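Molybdate binding protein II (Clostridium pasteurianum, PDB 1GUT) binds molybdate and related oxyanions as a molbindin of the Mop family, taking up its ligand passively as an assembly of six small subunits. Local coordinates at the interface of chains A and B. Residues are numbered along the deposited sequence; one frame, centred on the assembly and turned at random. Chains: chain A/B, Molybdate binding protein II.

The interface of chains A and B. Residues chain A 39-40, 42-43, 46-47; chain B 3-4, 6.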
ATOM      1  N   ILE A  39       1.248  -7.709  10.309  1.00 10.90           N
ATOM      2  CA  ILE A  39      -0.102  -8.179  10.020  1.00 12.40           C
ATOM      3  C   ILE A  39      -0.975  -8.006  11.244  1.00 11.91           C
ATOM      4  O   ILE A  39      -0.501  -7.575  12.294  1.00 11.81           O
ATOM      5  CB  ILE A  39      -0.101  -9.673   9.587  1.00 13.85           C
ATOM      6  CG1 ILE A  39       0.541 -10.537  10.669  1.00 14.58           C
ATOM      7  CG2 ILE A  39       0.614  -9.859   8.262  1.00 15.36           C
ATOM      8  CD1 ILE A  39       0.505 -12.053  10.401  1.00 16.92           C
ATOM      9  N   SER A  40      -2.261  -8.295  11.115  1.00 11.39           N
ATOM     10  CA  SER A  40      -3.114  -8.176  12.282  1.00 12.18           C
ATOM     11  C   SER A  40      -2.842  -9.275  13.288  1.00 12.86           C
ATOM     12  O   SER A  40      -2.455 -10.382  12.922  1.00 12.79           O
ATOM     13  CB  SER A  40      -4.594  -8.204  11.897  1.00 13.31           C
ATOM     14  OG  SER A  40      -5.003  -9.521  11.551  1.00 14.42           O
ATOM     15  N   ASP A  42      -5.080 -10.784  14.904  1.00 15.31           N
ATOM     16  CA  ASP A  42      -6.074 -11.814  14.634  1.00 17.93           C
ATOM     17  C   ASP A  42      -5.535 -12.856  13.662  1.00 17.71           C
ATOM     18  O   ASP A  42      -5.781 -14.044  13.814  1.00 17.99           O
ATOM     19  CB  ASP A  42      -7.329 -11.183  14.012  1.00 19.69           C
ATOM     20  CG  ASP A  42      -8.126 -10.336  14.983  1.00 24.11           C
ATOM     21  OD1 ASP A  42      -8.006 -10.536  16.212  1.00 28.35           O
ATOM     22  OD2 ASP A  42      -8.915  -9.443  14.593  1.00 28.07           O
ATOM     23  N   SER A  43      -4.780 -12.416  12.656  1.00 17.70           N
ATOM     24  CA  SER A  43      -4.255 -13.356  11.677  1.00 17.76           C
ATOM     25  C   SER A  43      -3.180 -14.243  12.257  1.00 18.09           C
ATOM     26  O   SER A  43      -3.018 -15.389  11.837  1.00 18.63           O
ATOM     27  CB  SER A  43      -3.690 -12.630  10.453  1.00 18.58           C
ATOM     28  OG  SER A  43      -4.724 -11.979   9.759  1.00 19.32           O
ATOM     29  N   GLU A  46      -5.258 -16.838  13.966  1.00 24.37           N
ATOM     30  CA  GLU A  46      -6.005 -17.677  13.040  1.00 24.74           C
ATOM     31  C   GLU A  46      -5.104 -18.570  12.195  1.00 24.31           C
ATOM     32  O   GLU A  46      -5.431 -19.737  11.955  1.00 25.41           O
ATOM     33  CB  GLU A  46      -6.910 -16.806  12.170  1.00 25.19           C
ATOM     34  CG  GLU A  46      -7.902 -16.004  13.002  1.00 28.29           C
ATOM     35  CD  GLU A  46      -9.028 -15.412  12.177  1.00 32.02           C
ATOM     36  OE1 GLU A  46      -9.004 -15.598  10.936  1.00 35.35           O
ATOM     37  OE2 GLU A  46      -9.939 -14.768  12.768  1.00 32.99           O
ATOM     38  N   LEU A  47      -3.978 -18.030  11.740  1.00 24.16           N
ATOM     39  CA  LEU A  47      -3.041 -18.803  10.930  1.00 23.69           C
ATOM     40  C   LEU A  47      -2.089 -19.622  11.795  1.00 24.19           C
ATOM     41  O   LEU A  47      -1.349 -20.434  11.279  1.00 24.93           O
ATOM     42  CB  LEU A  47      -2.217 -17.908   9.985  1.00 23.68           C
ATOM     43  CG  LEU A  47      -2.933 -17.093   8.902  1.00 23.12           C
ATOM     44  CD1 LEU A  47      -1.923 -16.328   8.059  1.00 22.89           C
ATOM     45  CD2 LEU A  47      -3.814 -17.957   8.016  1.00 24.46           C
TER
ATOM     46  N   ILE B   3      -4.455 -17.060   4.085  1.00 20.29           N
ATOM     47  CA  ILE B   3      -3.649 -15.857   3.844  1.00 18.69           C
ATOM     48  C   ILE B   3      -4.042 -14.823   4.885  1.00 16.77           C
ATOM     49  O   ILE B   3      -5.202 -14.740   5.300  1.00 16.76           O
ATOM     50  CB  ILE B   3      -3.683 -15.317   2.378  1.00 20.03           C
ATOM     51  CG1 ILE B   3      -2.507 -14.355   2.154  1.00 21.68           C
ATOM     52  CG2 ILE B   3      -5.030 -14.672   2.045  1.00 20.79           C
ATOM     53  CD1 ILE B   3      -2.214 -13.943   0.713  1.00 21.80           C
ATOM     54  N   SER B   4      -3.079 -14.019   5.285  1.00 14.34           N
ATOM     55  CA  SER B   4      -3.292 -13.059   6.358  1.00 13.11           C
ATOM     56  C   SER B   4      -4.208 -11.896   6.032  1.00 13.11           C
ATOM     57  O   SER B   4      -4.793 -11.328   6.943  1.00 14.00           O
ATOM     58  CB  SER B   4      -1.937 -12.534   6.858  1.00 11.82           C
ATOM     59  OG  SER B   4      -1.294 -11.817   5.815  1.00 11.26           O
ATOM     60  N   ARG B   6      -7.102  -9.752   5.706  1.00 11.93           N
ATOM     61  CA  ARG B   6      -8.415  -9.976   6.317  1.00 12.75           C
ATOM     62  C   ARG B   6      -9.623  -9.737   5.429  1.00 12.24           C
ATOM     63  O   ARG B   6     -10.715 -10.167   5.766  1.00 13.42           O
ATOM     64  CB  ARG B   6      -8.543  -9.159   7.604  1.00 13.46           C
ATOM     65  CG  ARG B   6      -7.483  -9.474   8.654  1.00 15.61           C
ATOM     66  CD  ARG B   6      -7.711 -10.759   9.336  1.00 19.21           C
ATOM     67  NE  ARG B   6      -8.953 -10.810  10.107  1.00 22.61           N
ATOM     68  CZ  ARG B   6      -9.304 -11.895  10.768  1.00 28.11           C
ATOM     69  NH1 ARG B   6      -8.499 -12.950  10.730  1.00 30.61           N
ATOM     70  NH2 ARG B   6     -10.428 -11.939  11.466  1.00 30.56           N
TER
HETATM   71  O   HOH W   1      -3.728  -9.539   8.930  1.00 16.81           O
HETATM   72  O   HOH W   2      -6.081 -14.231   8.357  1.00 32.58           O
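Four partners grip the hydroxyl OG of A:Ser43: the backbone carbonyl of B:Ser4, the hydroxyl of A:Ser40 and two waters. Toward chain B, A:Ser43 OG donates to B:Ser4 O at 2.9 Å, in the carbonyl plane and on a lone pair. A:Ser43 chi1, -66°, sets OG beside the backbone N, anti to the carbonyl carbon. A:Ser40 OG, in the crowded position between its own N and carbonyl carbon (chi1 74°), accepts from A:Ser43 N at 3.1 Å and so caps the helix start. Water 1 knits the two chains together, bonding A:Ser40 N, both serine hydroxyls and B:Ser4 O; water 2 links A:Ser43 OG to B:Ile3 O. B:Arg6 passes its CD methylene over this cluster, 3.3 Å from A:Ser43 OG, then bends at chi2 and chi3, so that its side chain crosses that of A:Glu46 at about a right angle. The salt bridge is end-on: B:Arg6 NH1 reaches A:Glu46 OE1 at 2.7 Å. The second prong, B:Arg6 NH2 to A:Glu46 OE2, is longer at 3.2 Å. Both nitrogens come from above the carboxylate, whose plane is turned 63° from the guanidinium, so the pair is two-pronged but not coplanar. A:Asp42 CB lies over the centre of one guanidinium face, 3.9 Å from B:Arg6 CZ, while its carboxylate stays near enough that it may add favourable charge. On the apolar side, A:Leu47 CD1 packs against B:Ser4 CA at 3.9 Å, and A:Ile39 CG2 touches the B:Ser4 side chain. The N-terminal loop of chain B thus lies along the end of strand 34-40 and helix 41-47 of chain A, one patch of a subunit interface in the six-chain assembly.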